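Local coordinates for probable hydrogenase maturation factor HypB (PDB 2HF9), which binds GTP and metal ions as a homodimer and probably uses a weak intrinsic GTPase activity to support nickel insertion into [NiFe] hydrogenases, at residues Glu99-Ala104 against Ala134-Gly139; Ile147-Gly152 against Asp175-Val180; Val170-Asp175 against Val201-Lys206. All coordinates share one frame; numbering follows the deposited sequence.

Contact 1: Glu99-Ala104 against Ala134-Gly139; sequences ECHLDA and ADFDLG
The imidazole of His101 lies almost flat on the phenyl ring of Phe136, an offset stack with centroids 3.8 Å apart and planes inclined by 13°. The overlap is uneven: NE2 of the histidine stands over the centre of the phenyl ring, 3.4 Å from Phe136 CE1, whereas Phe136 CD1 meets the imidazole toward its rim. Glu99 CG approaches the opposite face of the histidine, and Cys100 SG lies at its edge, in plane. A chi1 of 65° sets His101 CG between its own backbone N and carbonyl carbon, and the ring from there lies on Phe136. Next to this stack, Asp103 CB comes within 4.0 Å of Phe136 CD2.

Leu138 makes the second half of the contact, mainly with its CD2 methyl. This atom reaches Leu102, 3.8 Å from Leu102 CB and 3.3 Å from Leu102 O, so the methyl packs against backbone as well as side chain. Farther along, Ala104 CB packs 3.6 Å from Asp137 O. No direct hydrogen bond joins the two loops; stacking and apolar packing carry the contact. Asp137 shapes its own loop through an Asx turn, OD1 accepting from Gly139 N at 2.8 Å, while its OD2 forms a salt bridge with Arg30.

His101 is a zinc ligand by experiment and a probable nickel ligand, as are Cys100 and Cys132; in this crystal the two cysteines are joined in a disulfide, and Phe136 covers one face of the neighbouring imidazole. Asp103, at the N-cap of helix 104-111, accepts from Leu106 N with OD1. Helix 18-35 borders Phe136 through Ile18 and Asn22, and strand 121-125 supplies Ile124, which touches both Leu102 and Leu138.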
loop_
_atom_site.group_PDB
_atom_site.type_symbol
_atom_site.label_atom_id
_atom_site.label_comp_id
_atom_site.label_asym_id
_atom_site.label_seq_id
_atom_site.Cartn_x
_atom_site.Cartn_y
_atom_site.Cartn_z
ATOM N N GLU A 99 12.631 4.949 0.499
ATOM C CA GLU A 99 12.595 3.848 1.459
ATOM C C GLU A 99 11.154 3.404 1.745
ATOM O O GLU A 99 10.271 4.229 1.991
ATOM C CB GLU A 99 13.313 4.245 2.753
ATOM C CG GLU A 99 14.113 3.119 3.404
ATOM C CD GLU A 99 15.189 2.548 2.489
ATOM O OE1 GLU A 99 16.006 3.329 1.949
ATOM O OE2 GLU A 99 15.218 1.313 2.311
ATOM N N CYS A 100 10.928 2.095 1.703
ATOM C CA CYS A 100 9.593 1.526 1.888
ATOM C C CYS A 100 9.314 1.135 3.341
ATOM O O CYS A 100 8.407 0.345 3.620
ATOM C CB CYS A 100 9.395 0.326 0.957
ATOM S SG CYS A 100 10.648 -0.952 1.115
ATOM N N HIS A 101 10.096 1.703 4.258
ATOM C CA HIS A 101 9.976 1.442 5.692
ATOM C C HIS A 101 10.802 2.464 6.470
ATOM O O HIS A 101 11.774 3.010 5.947
ATOM C CB HIS A 101 10.480 0.032 6.024
ATOM C CG HIS A 101 11.943 -0.166 5.764
ATOM N ND1 HIS A 101 12.432 -0.605 4.552
ATOM C CD2 HIS A 101 13.023 0.030 6.557
ATOM C CE1 HIS A 101 13.750 -0.680 4.614
ATOM N NE2 HIS A 101 14.134 -0.298 5.818
ATOM N N LEU A 102 10.407 2.725 7.712
ATOM C CA LEU A 102 11.292 3.385 8.666
ATOM C C LEU A 102 12.235 2.327 9.233
ATOM O O LEU A 102 11.944 1.135 9.152
ATOM C CB LEU A 102 10.490 4.028 9.805
ATOM C CG LEU A 102 9.631 5.261 9.518
ATOM C CD1 LEU A 102 8.785 5.580 10.735
ATOM C CD2 LEU A 102 10.479 6.457 9.143
ATOM N N ASP A 103 13.358 2.756 9.801
ATOM C CA ASP A 103 14.253 1.838 10.513
ATOM C C ASP A 103 14.637 2.396 11.888
ATOM O O ASP A 103 14.354 3.552 12.187
ATOM C CB ASP A 103 15.477 1.461 9.653
ATOM C CG ASP A 103 16.424 2.633 9.392
ATOM O OD1 ASP A 103 16.326 3.673 10.068
ATOM O OD2 ASP A 103 17.292 2.499 8.500
ATOM N N ALA A 104 15.262 1.570 12.725
ATOM C CA ALA A 104 15.644 1.989 14.079
ATOM C C ALA A 104 16.639 3.153 14.087
ATOM O O ALA A 104 16.613 3.994 14.990
ATOM C CB ALA A 104 16.197 0.815 14.862
ATOM N N ALA A 134 7.775 -5.118 7.868
ATOM C CA ALA A 134 7.699 -6.368 8.624
ATOM C C ALA A 134 9.036 -6.754 9.260
ATOM O O ALA A 134 9.075 -7.193 10.411
ATOM C CB ALA A 134 7.187 -7.495 7.739
ATOM N N ASP A 135 10.122 -6.570 8.509
ATOM C CA ASP A 135 11.460 -6.980 8.946
ATOM C C ASP A 135 12.219 -5.927 9.756
ATOM O O ASP A 135 13.309 -6.206 10.258
ATOM C CB ASP A 135 12.307 -7.399 7.739
ATOM C CG ASP A 135 11.782 -8.651 7.054
ATOM O OD1 ASP A 135 11.150 -9.496 7.727
ATOM O OD2 ASP A 135 12.011 -8.788 5.834
ATOM N N PHE A 136 11.657 -4.727 9.889
ATOM C CA PHE A 136 12.376 -3.630 10.539
ATOM C C PHE A 136 11.760 -3.151 11.853
ATOM O O PHE A 136 10.886 -2.281 11.872
ATOM C CB PHE A 136 12.599 -2.473 9.563
ATOM C CG PHE A 136 13.650 -2.756 8.527
ATOM C CD1 PHE A 136 13.311 -3.345 7.310
ATOM C CD2 PHE A 136 14.985 -2.447 8.774
ATOM C CE1 PHE A 136 14.292 -3.620 6.351
ATOM C CE2 PHE A 136 15.969 -2.715 7.822
ATOM C CZ PHE A 136 15.620 -3.300 6.611
ATOM N N ASP A 137 12.242 -3.746 12.943
ATOM C CA ASP A 137 11.942 -3.327 14.310
ATOM C C ASP A 137 12.462 -1.901 14.514
ATOM O O ASP A 137 13.629 -1.613 14.233
ATOM C CB ASP A 137 12.618 -4.308 15.281
ATOM C CG ASP A 137 12.364 -3.991 16.750
ATOM O OD1 ASP A 137 11.681 -2.994 17.075
ATOM O OD2 ASP A 137 12.872 -4.762 17.596
ATOM N N LEU A 138 11.588 -1.012 14.979
ATOM C CA LEU A 138 11.942 0.396 15.172
ATOM C C LEU A 138 12.473 0.686 16.576
ATOM O O LEU A 138 12.992 1.775 16.840
ATOM C CB LEU A 138 10.740 1.304 14.874
ATOM C CG LEU A 138 10.077 1.243 13.491
ATOM C CD1 LEU A 138 9.060 2.367 13.335
ATOM C CD2 LEU A 138 11.095 1.309 12.374
ATOM N N GLY A 139 12.347 -0.293 17.466
ATOM C CA GLY A 139 12.669 -0.105 18.878
ATOM C C GLY A 139 11.447 0.298 19.678
ATOM O O GLY A 139 11.559 0.972 20.700
HETATM O O HOH W 1 9.691 -0.647 9.701
#

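Contact 2: Ile147-Gly152 against Asp175-Val180; sequences ISTTEG and DLADAV. With GSP (5'-guanosine-diphosphate-monothiophosphate), chain E; GSP (5'-guanosine-diphosphate-monothiophosphate), chain H.
Thr150 and Leu176 meet through their methyl ends, Thr150 CG2 standing 3.6 Å from Leu176 CD1 as the two side chains cross obliquely. The same leucine methyl lies 3.5 Å from N2 of the GTP analogue in the chain's own pocket, so Leu176 packs between Thr150 and that base. Val180 meets the short 3-10 turn of 149-151 with both branches: CG2 comes to 3.5 Å from Thr149 O, and CG1 to 3.9 Å from Thr150 CA. Thr149 CG2 packs 3.9 Å from Ala177 CB. The chi1 of Thr149, 64°, sets OG1 between the backbone N and the carbonyl carbon, and that hydroxyl bonds to the carbonyl of Lys173.

The end of the segment, Ala179-Val180, also reaches the dimer partner. Ala179 O accepts from N2 of the second nucleotide at 2.9 Å and from Lys206 NZ of the second subunit, and Val180 O takes a weak hydrogen bond from O3' of that nucleotide, which is gripped by Gly50, Thr52 and other residues of the second subunit.

No hydrogen bond crosses between the two segments, although threonines line one of them. Their methyls face Leu176 and Ala177, so the contact between the two segments is made by van der Waals packing, while Ala179 O and, weakly, Val180 O meet the partner's guanosine.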
loop_
_atom_site.group_PDB
_atom_site.type_symbol
_atom_site.label_atom_id
_atom_site.label_comp_id
_atom_site.label_asym_id
_atom_site.label_seq_id
_atom_site.Cartn_x
_atom_site.Cartn_y
_atom_site.Cartn_z
ATOM N N ILE A 147 -5.191 -2.313 8.630
ATOM C CA ILE A 147 -5.693 -2.496 7.278
ATOM C C ILE A 147 -7.154 -2.087 7.272
ATOM O O ILE A 147 -7.737 -1.833 8.327
ATOM C CB ILE A 147 -5.502 -3.941 6.725
ATOM C CG1 ILE A 147 -6.187 -5.003 7.617
ATOM C CG2 ILE A 147 -4.015 -4.213 6.418
ATOM C CD1 ILE A 147 -5.385 -5.464 8.836
ATOM N N SER A 148 -7.746 -1.993 6.093
ATOM C CA SER A 148 -9.130 -1.565 6.031
ATOM C C SER A 148 -9.940 -2.382 5.041
ATOM O O SER A 148 -9.390 -2.972 4.105
ATOM C CB SER A 148 -9.219 -0.064 5.740
ATOM O OG SER A 148 -8.883 0.219 4.399
ATOM N N THR A 149 -11.254 -2.414 5.261
ATOM C CA THR A 149 -12.164 -3.210 4.436
ATOM C C THR A 149 -12.064 -2.859 2.948
ATOM O O THR A 149 -12.241 -3.723 2.093
ATOM C CB THR A 149 -13.633 -3.066 4.906
ATOM O OG1 THR A 149 -14.064 -1.712 4.728
ATOM C CG2 THR A 149 -13.767 -3.451 6.385
ATOM N N THR A 150 -11.744 -1.598 2.655
ATOM C CA THR A 150 -11.737 -1.091 1.280
ATOM C C THR A 150 -10.574 -1.595 0.419
ATOM O O THR A 150 -10.557 -1.375 -0.794
ATOM C CB THR A 150 -11.819 0.449 1.230
ATOM O OG1 THR A 150 -10.705 1.029 1.927
ATOM C CG2 THR A 150 -13.117 0.927 1.854
ATOM N N GLU A 151 -9.616 -2.266 1.055
ATOM C CA GLU A 151 -8.506 -2.914 0.356
ATOM C C GLU A 151 -8.901 -4.320 -0.119
ATOM O O GLU A 151 -8.175 -4.955 -0.881
ATOM C CB GLU A 151 -7.277 -2.978 1.267
ATOM C CG GLU A 151 -6.688 -1.606 1.621
ATOM C CD GLU A 151 -6.310 -1.471 3.092
ATOM O OE1 GLU A 151 -5.959 -2.489 3.731
ATOM O OE2 GLU A 151 -6.359 -0.333 3.609
ATOM N N GLY A 152 -10.059 -4.795 0.334
ATOM C CA GLY A 152 -10.523 -6.146 0.020
ATOM C C GLY A 152 -10.338 -7.083 1.197
ATOM O O GLY A 152 -9.443 -6.885 2.030
ATOM N N ASP A 175 -17.498 0.384 8.450
ATOM C CA ASP A 175 -18.684 1.059 7.929
ATOM C C ASP A 175 -18.805 0.977 6.399
ATOM O O ASP A 175 -19.877 1.228 5.847
ATOM C CB ASP A 175 -18.741 2.513 8.418
ATOM C CG ASP A 175 -17.531 3.332 7.992
ATOM O OD1 ASP A 175 -16.420 3.109 8.529
ATOM O OD2 ASP A 175 -17.696 4.218 7.129
ATOM N N LEU A 176 -17.719 0.597 5.728
ATOM C CA LEU A 176 -17.688 0.545 4.259
ATOM C C LEU A 176 -17.642 -0.877 3.684
ATOM O O LEU A 176 -17.533 -1.051 2.467
ATOM C CB LEU A 176 -16.498 1.355 3.723
ATOM C CG LEU A 176 -16.357 2.801 4.201
ATOM C CD1 LEU A 176 -15.058 3.405 3.699
ATOM C CD2 LEU A 176 -17.542 3.640 3.765
ATOM N N ALA A 177 -17.737 -1.881 4.555
ATOM C CA ALA A 177 -17.515 -3.278 4.164
ATOM C C ALA A 177 -18.519 -3.785 3.127
ATOM O O ALA A 177 -18.141 -4.453 2.161
ATOM C CB ALA A 177 -17.517 -4.176 5.394
ATOM N N ASP A 178 -19.793 -3.468 3.332
ATOM C CA ASP A 178 -20.847 -3.870 2.399
ATOM C C ASP A 178 -20.694 -3.215 1.027
ATOM O O ASP A 178 -21.015 -3.821 0.008
ATOM C CB ASP A 178 -22.230 -3.575 2.983
ATOM C CG ASP A 178 -22.550 -4.431 4.207
ATOM O OD1 ASP A 178 -21.786 -5.372 4.514
ATOM O OD2 ASP A 178 -23.574 -4.157 4.862
ATOM N N ALA A 179 -20.190 -1.983 1.009
ATOM C CA ALA A 179 -20.031 -1.228 -0.232
ATOM C C ALA A 179 -18.894 -1.746 -1.122
ATOM O O ALA A 179 -18.917 -1.535 -2.331
ATOM C CB ALA A 179 -19.861 0.260 0.070
ATOM N N VAL A 180 -17.913 -2.418 -0.520
ATOM C CA VAL A 180 -16.826 -3.078 -1.261
ATOM C C VAL A 180 -17.022 -4.588 -1.383
ATOM O O VAL A 180 -16.275 -5.263 -2.101
ATOM C CB VAL A 180 -15.425 -2.815 -0.625
ATOM C CG1 VAL A 180 -14.977 -1.394 -0.886
ATOM C CG2 VAL A 180 -15.430 -3.120 0.870
HETATM P PG GSP E . -1.302 7.350 4.568
HETATM O O3B GSP E . -2.832 7.053 4.968
HETATM S S1G GSP E . -0.545 5.892 4.045
HETATM O O2G GSP E . -1.356 8.372 3.418
HETATM O O3G GSP E . -0.576 7.963 5.777
HETATM P PB GSP E . -3.345 6.727 6.463
HETATM O O1B GSP E . -3.258 5.269 6.684
HETATM O O2B GSP E . -2.657 7.511 7.505
HETATM P PA GSP E . -5.731 8.371 6.747
HETATM O O1A GSP E . -5.826 8.535 8.217
HETATM O O2A GSP E . -5.164 9.577 6.092
HETATM O O3A GSP E . -4.925 7.038 6.339
HETATM O "O5'" GSP E . -7.185 7.994 6.190
HETATM C "C5'" GSP E . -7.396 7.734 4.816
HETATM C "C4'" GSP E . -8.831 8.088 4.438
HETATM O "O4'" GSP E . -9.740 7.157 5.000
HETATM C "C3'" GSP E . -9.264 9.459 4.930
HETATM O "O3'" GSP E . -10.051 10.011 3.899
HETATM C "C2'" GSP E . -10.118 9.167 6.144
HETATM O "O2'" GSP E . -11.128 10.122 6.327
HETATM C "C1'" GSP E . -10.717 7.821 5.787
HETATM N N9 GSP E . -11.030 6.917 6.905
HETATM C C8 GSP E . -10.185 6.435 7.874
HETATM N N7 GSP E . -10.890 5.590 8.659
HETATM C C5 GSP E . -12.158 5.514 8.195
HETATM C C6 GSP E . -13.281 4.801 8.614
HETATM O O6 GSP E . -13.218 4.060 9.593
HETATM N N1 GSP E . -14.466 4.929 7.910
HETATM C C2 GSP E . -14.536 5.763 6.806
HETATM N N2 GSP E . -15.677 5.889 6.137
HETATM N N3 GSP E . -13.419 6.466 6.392
HETATM C C4 GSP E . -12.252 6.336 7.080
HETATM P PG GSP H . -4.158 -6.302 -4.490
HETATM O O3B GSP H . -5.566 -5.564 -4.741
HETATM S S1G GSP H . -2.894 -5.169 -4.189
HETATM O O2G GSP H . -4.388 -7.221 -3.274
HETATM O O3G GSP H . -3.816 -7.154 -5.719
HETATM P PB GSP H . -6.103 -5.026 -6.163
HETATM O O1B GSP H . -5.509 -3.695 -6.404
HETATM O O2B GSP H . -5.899 -5.980 -7.269
HETATM P PA GSP H . -8.899 -5.763 -6.116
HETATM O O1A GSP H . -9.232 -5.835 -7.554
HETATM O O2A GSP H . -8.684 -7.103 -5.518
HETATM O O3A GSP H . -7.666 -4.763 -5.863
HETATM O "O5'" GSP H . -10.070 -4.961 -5.357
HETATM C "C5'" GSP H . -10.048 -4.800 -3.953
HETATM C "C4'" GSP H . -11.480 -4.616 -3.457
HETATM O "O4'" GSP H . -11.998 -3.380 -3.922
HETATM C "C3'" GSP H . -12.409 -5.697 -3.989
HETATM O "O3'" GSP H . -13.266 -6.066 -2.935
HETATM C "C2'" GSP H . -13.196 -5.019 -5.092
HETATM O "O2'" GSP H . -14.491 -5.554 -5.200
HETATM C "C1'" GSP H . -13.217 -3.578 -4.617
HETATM N N9 GSP H . -13.334 -2.562 -5.677
HETATM C C8 GSP H . -12.500 -2.342 -6.748
HETATM N N7 GSP H . -12.980 -1.281 -7.441
HETATM C C5 GSP H . -14.091 -0.817 -6.824
HETATM C C6 GSP H . -14.968 0.235 -7.091
HETATM O O6 GSP H . -14.805 0.960 -8.068
HETATM N N1 GSP H . -16.038 0.462 -6.247
HETATM C C2 GSP H . -16.241 -0.348 -5.145
HETATM N N2 GSP H . -17.267 -0.135 -4.332
HETATM N N3 GSP H . -15.369 -1.387 -4.884
HETATM C C4 GSP H . -14.315 -1.614 -5.708
#

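Contact 3: Val170-Asp175 against Val201-Lys206; sequences VINKID and VLLSLK. With GSP (5'-guanosine-diphosphate-monothiophosphate), chain E.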
loop_
_atom_site.group_PDB
_atom_site.type_symbol
_atom_site.label_atom_id
_atom_site.label_comp_id
_atom_site.label_asym_id
_atom_site.label_seq_id
_atom_site.Cartn_x
_atom_site.Cartn_y
_atom_site.Cartn_z
ATOM N N VAL A 170 -5.764 -4.087 13.401
ATOM C CA VAL A 170 -6.957 -3.256 13.285
ATOM C C VAL A 170 -7.546 -3.403 11.885
ATOM O O VAL A 170 -6.881 -3.120 10.883
ATOM C CB VAL A 170 -6.639 -1.766 13.580
ATOM C CG1 VAL A 170 -7.875 -0.894 13.396
ATOM C CG2 VAL A 170 -6.088 -1.612 14.994
ATOM N N ILE A 171 -8.782 -3.888 11.831
ATOM C CA ILE A 171 -9.540 -3.957 10.593
ATOM C C ILE A 171 -10.457 -2.740 10.604
ATOM O O ILE A 171 -11.513 -2.733 11.256
ATOM C CB ILE A 171 -10.321 -5.290 10.469
ATOM C CG1 ILE A 171 -9.347 -6.478 10.518
ATOM C CG2 ILE A 171 -11.137 -5.327 9.177
ATOM C CD1 ILE A 171 -9.961 -7.788 10.998
ATOM N N ASN A 172 -10.008 -1.697 9.910
ATOM C CA ASN A 172 -10.648 -0.391 9.932
ATOM C C ASN A 172 -11.663 -0.243 8.789
ATOM O O ASN A 172 -11.733 -1.098 7.896
ATOM C CB ASN A 172 -9.574 0.716 9.875
ATOM C CG ASN A 172 -10.131 2.107 10.148
ATOM O OD1 ASN A 172 -9.708 3.089 9.521
ATOM N ND2 ASN A 172 -11.076 2.204 11.076
ATOM N N LYS A 173 -12.441 0.839 8.838
ATOM C CA LYS A 173 -13.466 1.169 7.834
ATOM C C LYS A 173 -14.561 0.104 7.741
ATOM O O LYS A 173 -15.051 -0.190 6.650
ATOM C CB LYS A 173 -12.844 1.427 6.447
ATOM C CG LYS A 173 -11.795 2.534 6.412
ATOM C CD LYS A 173 -11.302 2.790 4.991
ATOM C CE LYS A 173 -9.996 3.562 5.003
ATOM N NZ LYS A 173 -9.215 3.311 3.746
ATOM N N ILE A 174 -14.957 -0.459 8.880
ATOM C CA ILE A 174 -16.005 -1.490 8.877
ATOM C C ILE A 174 -17.345 -0.939 8.383
ATOM O O ILE A 174 -18.203 -1.697 7.923
ATOM C CB ILE A 174 -16.159 -2.226 10.246
ATOM C CG1 ILE A 174 -16.587 -1.261 11.366
ATOM C CG2 ILE A 174 -14.880 -3.016 10.573
ATOM C CD1 ILE A 174 -16.989 -1.954 12.676
ATOM N N ASP A 175 -17.498 0.384 8.450
ATOM C CA ASP A 175 -18.684 1.059 7.929
ATOM C C ASP A 175 -18.805 0.977 6.399
ATOM O O ASP A 175 -19.877 1.228 5.847
ATOM C CB ASP A 175 -18.741 2.513 8.418
ATOM C CG ASP A 175 -17.531 3.332 7.992
ATOM O OD1 ASP A 175 -16.420 3.109 8.529
ATOM O OD2 ASP A 175 -17.696 4.218 7.129
ATOM N N VAL A 201 -9.046 -6.129 16.363
ATOM C CA VAL A 201 -10.124 -5.175 16.611
ATOM C C VAL A 201 -10.802 -4.764 15.302
ATOM O O VAL A 201 -10.137 -4.384 14.338
ATOM C CB VAL A 201 -9.603 -3.925 17.384
ATOM C CG1 VAL A 201 -10.681 -2.844 17.509
ATOM C CG2 VAL A 201 -9.082 -4.318 18.764
ATOM N N LEU A 202 -12.129 -4.868 15.279
ATOM C CA LEU A 202 -12.930 -4.342 14.181
ATOM C C LEU A 202 -13.266 -2.888 14.498
ATOM O O LEU A 202 -13.807 -2.579 15.566
ATOM C CB LEU A 202 -14.201 -5.178 13.971
ATOM C CG LEU A 202 -13.983 -6.622 13.493
ATOM C CD1 LEU A 202 -15.271 -7.437 13.619
ATOM C CD2 LEU A 202 -13.463 -6.659 12.055
ATOM N N LEU A 203 -12.924 -1.998 13.576
ATOM C CA LEU A 203 -12.983 -0.567 13.848
ATOM C C LEU A 203 -13.636 0.235 12.734
ATOM O O LEU A 203 -13.462 -0.058 11.550
ATOM C CB LEU A 203 -11.565 -0.023 14.110
ATOM C CG LEU A 203 -11.396 1.473 14.434
ATOM C CD1 LEU A 203 -12.035 1.836 15.765
ATOM C CD2 LEU A 203 -9.931 1.887 14.413
ATOM N N SER A 204 -14.389 1.257 13.130
ATOM C CA SER A 204 -14.731 2.343 12.231
ATOM C C SER A 204 -14.353 3.648 12.910
ATOM O O SER A 204 -14.869 3.962 13.984
ATOM C CB SER A 204 -16.221 2.355 11.898
ATOM O OG SER A 204 -16.541 3.530 11.167
ATOM N N LEU A 205 -13.448 4.399 12.289
ATOM C CA LEU A 205 -13.084 5.721 12.789
ATOM C C LEU A 205 -14.106 6.789 12.399
ATOM O O LEU A 205 -13.972 7.952 12.785
ATOM C CB LEU A 205 -11.674 6.103 12.329
ATOM C CG LEU A 205 -10.562 5.311 13.032
ATOM C CD1 LEU A 205 -9.244 5.438 12.292
ATOM C CD2 LEU A 205 -10.417 5.733 14.510
ATOM N N LYS A 206 -15.116 6.387 11.626
ATOM C CA LYS A 206 -16.243 7.260 11.289
ATOM C C LYS A 206 -17.327 7.175 12.373
ATOM O O LYS A 206 -17.723 8.194 12.931
ATOM C CB LYS A 206 -16.805 6.902 9.909
ATOM C CG LYS A 206 -17.919 7.813 9.404
ATOM C CD LYS A 206 -18.226 7.495 7.940
ATOM C CE LYS A 206 -19.093 8.558 7.283
ATOM N NZ LYS A 206 -19.171 8.323 5.809
HETATM P PG GSP E . -1.302 7.350 4.568
HETATM O O3B GSP E . -2.832 7.053 4.968
HETATM S S1G GSP E . -0.545 5.892 4.045
HETATM O O2G GSP E . -1.356 8.372 3.418
HETATM O O3G GSP E . -0.576 7.963 5.777
HETATM P PB GSP E . -3.345 6.727 6.463
HETATM O O1B GSP E . -3.258 5.269 6.684
HETATM O O2B GSP E . -2.657 7.511 7.505
HETATM P PA GSP E . -5.731 8.371 6.747
HETATM O O1A GSP E . -5.826 8.535 8.217
HETATM O O2A GSP E . -5.164 9.577 6.092
HETATM O O3A GSP E . -4.925 7.038 6.339
HETATM O "O5'" GSP E . -7.185 7.994 6.190
HETATM C "C5'" GSP E . -7.396 7.734 4.816
HETATM C "C4'" GSP E . -8.831 8.088 4.438
HETATM O "O4'" GSP E . -9.740 7.157 5.000
HETATM C "C3'" GSP E . -9.264 9.459 4.930
HETATM O "O3'" GSP E . -10.051 10.011 3.899
HETATM C "C2'" GSP E . -10.118 9.167 6.144
HETATM O "O2'" GSP E . -11.128 10.122 6.327
HETATM C "C1'" GSP E . -10.717 7.821 5.787
HETATM N N9 GSP E . -11.030 6.917 6.905
HETATM C C8 GSP E . -10.185 6.435 7.874
HETATM N N7 GSP E . -10.890 5.590 8.659
HETATM C C5 GSP E . -12.158 5.514 8.195
HETATM C C6 GSP E . -13.281 4.801 8.614
HETATM O O6 GSP E . -13.218 4.060 9.593
HETATM N N1 GSP E . -14.466 4.929 7.910
HETATM C C2 GSP E . -14.536 5.763 6.806
HETATM N N2 GSP E . -15.677 5.889 6.137
HETATM N N3 GSP E . -13.419 6.466 6.392
HETATM C C4 GSP E . -12.252 6.336 7.080
HETATM O O HOH W 2 -20.017 5.300 6.190
#
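The guanine-recognition N-K-x-D motif, here Asn172 to Asp175, follows strand 168-172 and runs beside Val201-Lys206, which continues the neighbouring parallel strand. Ile171 bonds to this neighbour through both its N and its O: N donates to Val201 O at 2.9 Å, and O accepts from Leu203 N at 2.8 Å. Beyond the strands, Ile174 N donates to Leu203 O. Side chains pack on both faces of the sheet, with Val170 CG1 3.6 Å from Leu203 CD2 and Leu202 CD2 alongside Ile171.

Ser204 OG donates to Asp175 OD1 at 2.7 Å, from above the carboxylate plane, and accepts from Lys206 N in an ST turn. Asp175 grips the guanine of the bound analogue with both oxygens, OD1 taking N1 at 2.7 Å and OD2 taking N2 at 2.8 Å. Backbone Leu205 N donates to O6 at 2.7 Å. A water joins Asp175 OD2 to Lys206 NZ, which also bonds to Ala179 O of the second subunit.

This two-oxygen grip, with the amide on O6, is consistent with selection of guanine over adenine, as in the G4 (N-K-x-D) and G5 loops of P-loop GTPases.

From the N terminus, contact 1 comes first, closing the chain between 104 and 134 and bringing the metal-binding loop after strand 90-95 against the loop that precedes strand 142-148. It is complete before contact 2 opens at the end of that strand. Contact 2 closes the chain between 152 and 175, contact 3 that between 175 and 201; the two cross, with Asp175 common to both. They join the ends of three neighbouring parallel strands, 142-148, 168-172 and 199-202, beside the chain's own nucleotide and that of the second subunit. Contact 1 stands about 27 Å from contact 2 and 25 Å from contact 3, centre to centre, yet all three reach the second subunit.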